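Emp47p (form2) (Saccharomyces cerevisiae, PDB 2A6Z) acts as a Ca2+-independent cargo receptor of the legume-like lectin family, involved in glycoprotein secretion and required for endoplasmic reticulum exit of Emp46p. Local coordinates at residues Met65-Arg70 and Tyr193-Thr198; Phe69-Tyr74 and Glu209-Phe214. All coordinates share one frame; numbering follows the deposited sequence.

Contact 1. Residues Met65-Arg70 and Tyr193-Thr198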
ATOM      1  N   MET A  65       7.101  -7.469  -2.082  1.00  8.14           N
ATOM      2  CA  MET A  65       6.908  -6.382  -1.144  1.00  8.23           C
ATOM      3  C   MET A  65       6.022  -6.883  -0.010  1.00  7.08           C
ATOM      4  O   MET A  65       4.895  -7.339  -0.283  1.00  8.60           O
ATOM      5  CB  MET A  65       6.246  -5.218  -1.810  1.00 12.83           C
ATOM      6  CG  MET A  65       6.818  -4.496  -2.996  0.53  8.27           C
ATOM      7  SD  MET A  65       5.932  -3.240  -3.966  0.53  9.36           S
ATOM      8  CE  MET A  65       4.503  -4.198  -4.481  0.53 11.43           C
ATOM      9  N   GLU A  66       6.465  -6.768   1.245  1.00  7.13           N
ATOM     10  CA  GLU A  66       5.666  -7.157   2.403  1.00  7.02           C
ATOM     11  C   GLU A  66       5.433  -5.942   3.257  1.00  6.52           C
ATOM     12  O   GLU A  66       6.393  -5.357   3.810  1.00  7.87           O
ATOM     13  CB  GLU A  66       6.371  -8.234   3.217  1.00  7.88           C
ATOM     14  CG  GLU A  66       6.580  -9.531   2.491  1.00  9.96           C
ATOM     15  CD  GLU A  66       7.289 -10.621   3.189  1.00  9.17           C
ATOM     16  OE1 GLU A  66       7.735 -10.410   4.348  1.00 13.55           O
ATOM     17  OE2 GLU A  66       7.412 -11.720   2.619  1.00 11.68           O
ATOM     18  N   TRP A  67       4.176  -5.566   3.425  1.00  6.36           N
ATOM     19  CA  TRP A  67       3.781  -4.413   4.287  1.00  6.13           C
ATOM     20  C   TRP A  67       3.149  -4.937   5.542  1.00  5.72           C
ATOM     21  O   TRP A  67       2.208  -5.738   5.484  1.00  6.69           O
ATOM     22  CB  TRP A  67       2.767  -3.561   3.520  1.00  6.92           C
ATOM     23  CG  TRP A  67       3.274  -2.719   2.426  1.00  6.83           C
ATOM     24  CD1 TRP A  67       3.238  -2.956   1.092  1.00  8.16           C
ATOM     25  CD2 TRP A  67       3.911  -1.415   2.565  1.00  7.00           C
ATOM     26  NE1 TRP A  67       3.811  -1.908   0.390  1.00  8.57           N
ATOM     27  CE2 TRP A  67       4.207  -0.957   1.279  1.00  8.23           C
ATOM     28  CE3 TRP A  67       4.208  -0.628   3.702  1.00  8.03           C
ATOM     29  CZ2 TRP A  67       4.824   0.295   1.054  1.00  8.43           C
ATOM     30  CZ3 TRP A  67       4.826   0.606   3.438  1.00  9.11           C
ATOM     31  CH2 TRP A  67       5.118   1.024   2.151  1.00  9.37           C
ATOM     32  N   THR A  68       3.605  -4.418   6.684  1.00  6.54           N
ATOM     33  CA  THR A  68       3.024  -4.760   7.974  1.00  6.79           C
ATOM     34  C   THR A  68       2.327  -3.470   8.510  1.00  6.46           C
ATOM     35  O   THR A  68       3.007  -2.467   8.746  1.00  7.32           O
ATOM     36  CB  THR A  68       4.113  -5.229   8.951  1.00  7.22           C
ATOM     37  OG1 THR A  68       4.790  -6.355   8.415  1.00  8.64           O
ATOM     38  CG2 THR A  68       3.487  -5.650  10.269  1.00  9.37           C
ATOM     39  N   PHE A  69       1.008  -3.552   8.657  1.00  6.62           N
ATOM     40  CA  PHE A  69       0.221  -2.332   8.957  1.00  6.78           C
ATOM     41  C   PHE A  69      -0.913  -2.685   9.885  1.00  6.26           C
ATOM     42  O   PHE A  69      -1.293  -3.853  10.028  1.00  6.38           O
ATOM     43  CB  PHE A  69      -0.288  -1.641   7.696  1.00  7.63           C
ATOM     44  CG  PHE A  69      -1.590  -2.262   7.189  1.00  7.35           C
ATOM     45  CD1 PHE A  69      -2.813  -1.622   7.418  1.00  8.18           C
ATOM     46  CD2 PHE A  69      -1.603  -3.489   6.524  1.00  7.58           C
ATOM     47  CE1 PHE A  69      -3.998  -2.187   7.024  1.00  8.73           C
ATOM     48  CE2 PHE A  69      -2.793  -4.043   6.120  1.00  8.58           C
ATOM     49  CZ  PHE A  69      -4.002  -3.406   6.350  1.00  9.59           C
ATOM     50  N   ARG A  70      -1.535  -1.666  10.459  1.00  6.57           N
ATOM     51  CA  ARG A  70      -2.758  -1.899  11.211  1.00  6.49           C
ATOM     52  C   ARG A  70      -3.641  -0.647  11.100  1.00  6.20           C
ATOM     53  O   ARG A  70      -3.214   0.418  10.689  1.00  6.77           O
ATOM     54  CB  ARG A  70      -2.512  -2.247  12.691  1.00  7.42           C
ATOM     55  CG  ARG A  70      -1.931  -1.070  13.504  1.00  8.72           C
ATOM     56  CD  ARG A  70      -1.682  -1.544  14.928  1.00  8.97           C
ATOM     57  NE  ARG A  70      -1.241  -0.353  15.702  1.00 10.13           N
ATOM     58  CZ  ARG A  70      -0.974  -0.399  16.976  1.00 11.60           C
ATOM     59  NH1 ARG A  70      -1.069  -1.528  17.642  1.00 11.17           N
ATOM     60  NH2 ARG A  70      -0.605   0.729  17.584  1.00 13.01           N
ATOM     61  N   TYR A 193       9.879   2.484 -10.811  1.00  7.30           N
ATOM     62  CA  TYR A 193       8.655   2.450 -10.046  1.00  7.44           C
ATOM     63  C   TYR A 193       8.797   3.039  -8.670  1.00  7.33           C
ATOM     64  O   TYR A 193       9.827   2.884  -7.985  1.00  8.72           O
ATOM     65  CB  TYR A 193       8.138   0.988  -9.895  1.00  7.74           C
ATOM     66  CG  TYR A 193       7.572   0.448 -11.166  1.00  6.94           C
ATOM     67  CD1 TYR A 193       8.336   0.000 -12.245  1.00  7.58           C
ATOM     68  CD2 TYR A 193       6.166   0.358 -11.288  1.00  7.30           C
ATOM     69  CE1 TYR A 193       7.730  -0.473 -13.383  1.00  7.65           C
ATOM     70  CE2 TYR A 193       5.579  -0.128 -12.413  1.00  7.77           C
ATOM     71  CZ  TYR A 193       6.325  -0.580 -13.484  1.00  7.35           C
ATOM     72  OH  TYR A 193       5.743  -1.048 -14.613  1.00  9.66           O
ATOM     73  N   ARG A 194       7.735   3.719  -8.282  1.00  7.30           N
ATOM     74  CA  ARG A 194       7.610   4.332  -6.978  1.00  7.20           C
ATOM     75  C   ARG A 194       6.773   3.419  -6.080  1.00  6.81           C
ATOM     76  O   ARG A 194       5.764   2.888  -6.508  1.00  7.57           O
ATOM     77  CB  ARG A 194       6.968   5.726  -7.082  1.00  7.61           C
ATOM     78  CG  ARG A 194       7.559   6.612  -8.147  1.00  8.44           C
ATOM     79  CD  ARG A 194       9.076   6.712  -8.146  1.00  9.01           C
ATOM     80  NE  ARG A 194       9.611   7.163  -6.866  1.00  8.79           N
ATOM     81  CZ  ARG A 194      10.694   7.923  -6.766  1.00  9.04           C
ATOM     82  NH1 ARG A 194      11.390   8.350  -7.798  1.00  9.79           N
ATOM     83  NH2 ARG A 194      11.089   8.266  -5.541  1.00  9.99           N
ATOM     84  N   ILE A 195       7.237   3.252  -4.833  1.00  6.88           N
ATOM     85  CA  ILE A 195       6.688   2.321  -3.855  1.00  6.61           C
ATOM     86  C   ILE A 195       6.385   3.120  -2.619  1.00  6.83           C
ATOM     87  O   ILE A 195       7.254   3.861  -2.106  1.00  7.04           O
ATOM     88  CB  ILE A 195       7.731   1.206  -3.562  1.00  7.72           C
ATOM     89  CG1 ILE A 195       7.943   0.341  -4.804  1.00  9.96           C
ATOM     90  CG2 ILE A 195       7.326   0.403  -2.337  1.00  8.39           C
ATOM     91  CD1 ILE A 195       9.229  -0.465  -4.737  1.00 13.25           C
ATOM     92  N   GLY A 196       5.145   3.001  -2.128  1.00  6.60           N
ATOM     93  CA  GLY A 196       4.770   3.766  -0.951  1.00  6.95           C
ATOM     94  C   GLY A 196       3.369   3.394  -0.519  1.00  5.83           C
ATOM     95  O   GLY A 196       2.720   2.517  -1.078  1.00  6.50           O
ATOM     96  N   VAL A 197       2.938   4.079   0.504  1.00  6.50           N
ATOM     97  CA  VAL A 197       1.643   3.849   1.149  1.00  6.31           C
ATOM     98  C   VAL A 197       1.055   5.202   1.535  1.00  6.15           C
ATOM     99  O   VAL A 197       1.770   6.113   1.949  1.00  7.14           O
ATOM    100  CB  VAL A 197       1.745   2.885   2.343  1.00  6.54           C
ATOM    101  CG1 VAL A 197       2.710   3.442   3.412  1.00  7.21           C
ATOM    102  CG2 VAL A 197       0.393   2.565   2.942  1.00  6.83           C
ATOM    103  N   THR A 198      -0.264   5.330   1.347  1.00  6.73           N
ATOM    104  CA  THR A 198      -0.946   6.585   1.622  1.00  6.69           C
ATOM    105  C   THR A 198      -2.259   6.225   2.305  1.00  6.30           C
ATOM    106  O   THR A 198      -2.834   5.143   2.117  1.00  6.77           O
ATOM    107  CB  THR A 198      -1.205   7.387   0.335  1.00  7.14           C
ATOM    108  OG1 THR A 198      -2.093   6.686  -0.525  1.00  6.88           O
ATOM    109  CG2 THR A 198       0.081   7.649  -0.422  1.00  7.88           C
TER
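W67 and V197 meet between the two antiparallel sheets of the β-sandwich that defines the legume-like lectin fold, each carried by a strand of a different sheet. Strands 65-70 and 193-198 run nearly parallel, their axes 10.2 Å apart and 15° from alignment, so the contact is made by side chains meeting across the interior, with no hydrogen bond between the segments. The indole of W67 takes part in three of the four residue contacts. V197 approaches one face of the six-membered ring, its CB 4.1 Å from the ring centroid in a CH-π contact, shifted from the middle toward the rim. With CG1 placed between the backbone N and the carbonyl carbon (chi1 59°), this methyl also reaches the outer end of the ring, 3.5 Å from W67 CZ3. The indole and the valine branch lie alongside each other, pointing in opposite directions across the interior. Farther round the same ring, beyond CH2, W67 CZ2 lies 3.7 Å from the carbonyl O of G196 and 4.2 Å from CG2 of I195, both approaching obliquely. The other branch of I195 turns to M65, with CG1 4.2 Å from SD, a contact left doubtful by the two conformers modelled for M65. All five residues are buried. Around them, F84 of strand 81-88 meets the W67 ring at an angle and also touches V197, while strand 210-220, next to 63-72 in its sheet, adds M216 against W67 and F218 against both M65 and I195.

Contact 2. Residues Phe69-Tyr74 and Glu209-Phe214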
ATOM      1  N   PHE A  69       1.008  -3.552   8.657  1.00  6.62           N
ATOM      2  CA  PHE A  69       0.221  -2.332   8.957  1.00  6.78           C
ATOM      3  C   PHE A  69      -0.913  -2.685   9.885  1.00  6.26           C
ATOM      4  O   PHE A  69      -1.293  -3.853  10.028  1.00  6.38           O
ATOM      5  CB  PHE A  69      -0.288  -1.641   7.696  1.00  7.63           C
ATOM      6  CG  PHE A  69      -1.590  -2.262   7.189  1.00  7.35           C
ATOM      7  CD1 PHE A  69      -2.813  -1.622   7.418  1.00  8.18           C
ATOM      8  CD2 PHE A  69      -1.603  -3.489   6.524  1.00  7.58           C
ATOM      9  CE1 PHE A  69      -3.998  -2.187   7.024  1.00  8.73           C
ATOM     10  CE2 PHE A  69      -2.793  -4.043   6.120  1.00  8.58           C
ATOM     11  CZ  PHE A  69      -4.002  -3.406   6.350  1.00  9.59           C
ATOM     12  N   ARG A  70      -1.535  -1.666  10.459  1.00  6.57           N
ATOM     13  CA  ARG A  70      -2.758  -1.899  11.211  1.00  6.49           C
ATOM     14  C   ARG A  70      -3.641  -0.647  11.100  1.00  6.20           C
ATOM     15  O   ARG A  70      -3.214   0.418  10.689  1.00  6.77           O
ATOM     16  CB  ARG A  70      -2.512  -2.247  12.691  1.00  7.42           C
ATOM     17  CG  ARG A  70      -1.931  -1.070  13.504  1.00  8.72           C
ATOM     18  CD  ARG A  70      -1.682  -1.544  14.928  1.00  8.97           C
ATOM     19  NE  ARG A  70      -1.241  -0.353  15.702  1.00 10.13           N
ATOM     20  CZ  ARG A  70      -0.974  -0.399  16.976  1.00 11.60           C
ATOM     21  NH1 ARG A  70      -1.069  -1.528  17.642  1.00 11.17           N
ATOM     22  NH2 ARG A  70      -0.605   0.729  17.584  1.00 13.01           N
ATOM     23  N   SER A  71      -4.904  -0.887  11.494  1.00  5.87           N
ATOM     24  CA  SER A  71      -5.864   0.197  11.720  1.00  6.43           C
ATOM     25  C   SER A  71      -6.389   0.052  13.135  1.00  6.57           C
ATOM     26  O   SER A  71      -6.894  -1.021  13.518  1.00  6.97           O
ATOM     27  CB  SER A  71      -7.054   0.077  10.737  1.00  6.91           C
ATOM     28  OG  SER A  71      -8.035   1.007  11.187  1.00  7.91           O
ATOM     29  N   VAL A  72      -6.273   1.159  13.894  1.00  6.99           N
ATOM     30  CA  VAL A  72      -6.780   1.162  15.272  1.00  7.68           C
ATOM     31  C   VAL A  72      -7.645   2.414  15.479  1.00  7.41           C
ATOM     32  O   VAL A  72      -7.509   3.416  14.783  1.00  8.08           O
ATOM     33  CB  VAL A  72      -5.649   1.102  16.343  1.00  8.02           C
ATOM     34  CG1 VAL A  72      -4.979  -0.271  16.276  1.00  9.91           C
ATOM     35  CG2 VAL A  72      -4.645   2.215  16.132  1.00  9.70           C
ATOM     36  N   GLY A  73      -8.510   2.313  16.495  1.00  7.86           N
ATOM     37  CA  GLY A  73      -9.210   3.492  17.004  1.00  9.63           C
ATOM     38  C   GLY A  73     -10.600   3.714  16.481  1.00  8.91           C
ATOM     39  O   GLY A  73     -11.260   4.647  16.998  1.00 10.77           O
ATOM     40  N   TYR A  74     -11.081   2.907  15.526  1.00  8.53           N
ATOM     41  CA  TYR A  74     -12.412   3.145  15.007  1.00  8.54           C
ATOM     42  C   TYR A  74     -12.955   1.859  14.334  1.00  8.03           C
ATOM     43  O   TYR A  74     -12.269   1.182  13.599  1.00  9.47           O
ATOM     44  CB  TYR A  74     -12.418   4.241  13.931  1.00  8.91           C
ATOM     45  CG  TYR A  74     -13.806   4.581  13.474  1.00  9.30           C
ATOM     46  CD1 TYR A  74     -14.660   5.291  14.317  1.00 12.89           C
ATOM     47  CD2 TYR A  74     -14.295   4.180  12.237  1.00  9.95           C
ATOM     48  CE1 TYR A  74     -15.932   5.611  13.945  1.00 15.72           C
ATOM     49  CE2 TYR A  74     -15.603   4.513  11.879  1.00 13.04           C
ATOM     50  CZ  TYR A  74     -16.414   5.219  12.723  1.00 14.60           C
ATOM     51  OH  TYR A  74     -17.687   5.530  12.326  1.00 22.57           O
ATOM     52  N   GLU A 209      -9.979   7.059  12.755  1.00  8.49           N
ATOM     53  CA  GLU A 209      -9.272   5.826  12.413  1.00  7.46           C
ATOM     54  C   GLU A 209      -7.816   6.136  12.134  1.00  6.83           C
ATOM     55  O   GLU A 209      -7.480   7.062  11.387  1.00  7.97           O
ATOM     56  CB  GLU A 209      -9.944   5.235  11.136  1.00  6.97           C
ATOM     57  CG  GLU A 209      -9.394   3.822  10.827  1.00  7.53           C
ATOM     58  CD  GLU A 209     -10.245   3.009   9.845  1.00  7.35           C
ATOM     59  OE1 GLU A 209     -11.192   3.586   9.224  1.00  7.90           O
ATOM     60  OE2 GLU A 209      -9.935   1.814   9.660  1.00  7.18           O
ATOM     61  N   SER A 210      -6.961   5.279  12.746  1.00  7.28           N
ATOM     62  CA  SER A 210      -5.506   5.516  12.675  1.00  7.47           C
ATOM     63  C   SER A 210      -4.846   4.396  11.891  1.00  6.96           C
ATOM     64  O   SER A 210      -4.730   3.273  12.424  1.00  7.46           O
ATOM     65  CB  SER A 210      -4.965   5.611  14.115  1.00  8.36           C
ATOM     66  OG  SER A 210      -3.595   5.985  14.052  1.00  9.20           O
ATOM     67  N   PHE A 211      -4.452   4.696  10.669  1.00  7.28           N
ATOM     68  CA  PHE A 211      -3.735   3.745   9.802  1.00  7.28           C
ATOM     69  C   PHE A 211      -2.245   3.887  10.095  1.00  7.79           C
ATOM     70  O   PHE A 211      -1.728   5.012  10.058  1.00  8.49           O
ATOM     71  CB  PHE A 211      -4.029   4.055   8.330  1.00  7.45           C
ATOM     72  CG  PHE A 211      -5.432   3.704   7.913  1.00  7.23           C
ATOM     73  CD1 PHE A 211      -5.782   2.373   7.713  1.00  7.77           C
ATOM     74  CD2 PHE A 211      -6.376   4.702   7.753  1.00  7.71           C
ATOM     75  CE1 PHE A 211      -7.070   2.034   7.300  1.00  8.05           C
ATOM     76  CE2 PHE A 211      -7.652   4.346   7.296  1.00  8.64           C
ATOM     77  CZ  PHE A 211      -7.994   3.028   7.087  1.00  8.46           C
ATOM     78  N   GLU A 212      -1.594   2.777  10.399  1.00  8.05           N
ATOM     79  CA  GLU A 212      -0.241   2.784  10.975  1.00  7.89           C
ATOM     80  C   GLU A 212       0.630   1.729  10.292  1.00  7.36           C
ATOM     81  O   GLU A 212       0.142   0.619  10.001  1.00  8.97           O
ATOM     82  CB  GLU A 212      -0.293   2.497  12.455  1.00  8.82           C
ATOM     83  CG  GLU A 212      -1.265   3.439  13.168  1.00  9.11           C
ATOM     84  CD  GLU A 212      -1.298   3.371  14.649  1.00 10.03           C
ATOM     85  OE1 GLU A 212      -0.679   2.416  15.222  1.00  9.66           O
ATOM     86  OE2 GLU A 212      -1.933   4.284  15.238  1.00 12.18           O
ATOM     87  N   ILE A 213       1.884   2.086  10.055  1.00  7.11           N
ATOM     88  CA  ILE A 213       2.886   1.226   9.410  1.00  6.89           C
ATOM     89  C   ILE A 213       3.926   0.788  10.411  1.00  7.57           C
ATOM     90  O   ILE A 213       4.522   1.618  11.130  1.00  8.88           O
ATOM     91  CB  ILE A 213       3.543   1.932   8.235  1.00  7.67           C
ATOM     92  CG1 ILE A 213       2.543   2.553   7.269  1.00  8.78           C
ATOM     93  CG2 ILE A 213       4.562   1.025   7.554  1.00  9.16           C
ATOM     94  CD1 ILE A 213       1.661   1.479   6.591  1.00  9.38           C
ATOM     95  N   PHE A 214       4.157  -0.519  10.547  1.00  7.32           N
ATOM     96  CA  PHE A 214       5.205  -1.041  11.427  1.00  7.36           C
ATOM     97  C   PHE A 214       6.513  -1.348  10.675  1.00  8.04           C
ATOM     98  O   PHE A 214       7.600  -1.264  11.275  1.00  9.03           O
ATOM     99  CB  PHE A 214       4.720  -2.313  12.083  1.00  8.50           C
ATOM    100  CG  PHE A 214       3.749  -2.227  13.209  1.00  8.35           C
ATOM    101  CD1 PHE A 214       3.566  -3.317  14.075  1.00  9.52           C
ATOM    102  CD2 PHE A 214       3.009  -1.076  13.482  1.00 10.61           C
ATOM    103  CE1 PHE A 214       2.701  -3.289  15.147  1.00 10.58           C
ATOM    104  CE2 PHE A 214       2.141  -1.040  14.576  1.00 10.82           C
ATOM    105  CZ  PHE A 214       2.003  -2.104  15.408  1.00 11.00           C
TER
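The guanidinium of R70 lies between F214 and V72: CZ of F214 stands 3.5 Å above one face and CG1 of V72 is 3.7 Å above the other, both offset toward the rim, while the carboxylate of E212 occupies an edge. The F214 ring is turned 58° from the guanidinium plane, so the two are not stacked in parallel. Across the sheet, F211 has CG of E209, two residues earlier in the chain, over one face, and its CE1 touches S71 CB obliquely at 4.0 Å. These groups belong to an antiparallel strand pair of the lectin β-sandwich, in which R70 with E212 and V72 with S210 form hydrogen-bonded pairs, and F69 with I213 and S71 with F211 non-hydrogen-bonded ones. On the face carrying R70, V72, S210 and E212, the arginine chain runs extended from CG to NE and grips the glutamate side-on. R70 NE and R70 NH2 each lie 2.9 Å from E212 OE1, NE coming from above the carboxylate plane (44° out of it) and NH2 from the syn side. R38 forms a further salt bridge to the same oxygen, and such a cluster would be expected to keep the carboxylate ionised. Its other oxygen is fixed too: S210 OG donates to the anti lone pair of E212 OE2 at 2.7 Å. The opposite face is apolar where F69 CB packs 3.8 Å from I213 CD1 and the F69 ring meets F84 edge-to-face. Toward the loop end of the pair, S71 OG, anti to its own backbone N (chi1 170°), donates a short 2.6 Å hydrogen bond to the anti lone pair of E209 OE2.

In the fold
The two contacts start from the same strand, 63-72, share F69 and R70, and have centres about 14 Å apart. Contact 1 crosses the sandwich to strand 192-200 in the facing sheet, near the centre of the chain; contact 2 joins 63-72 to its neighbour 210-220 within one sheet, farther out. Strands 192-200 and 210-220 follow each other in the chain, so one early strand receives two late ones, first across the core and then alongside. The contacts also touch directly: T68 O and F214 N probably form a hydrogen bond, and I213 CD1 packs on V197 CG1. Strand 63-72 thus meets the later part of the chain both across the interior and side by side within its own sheet.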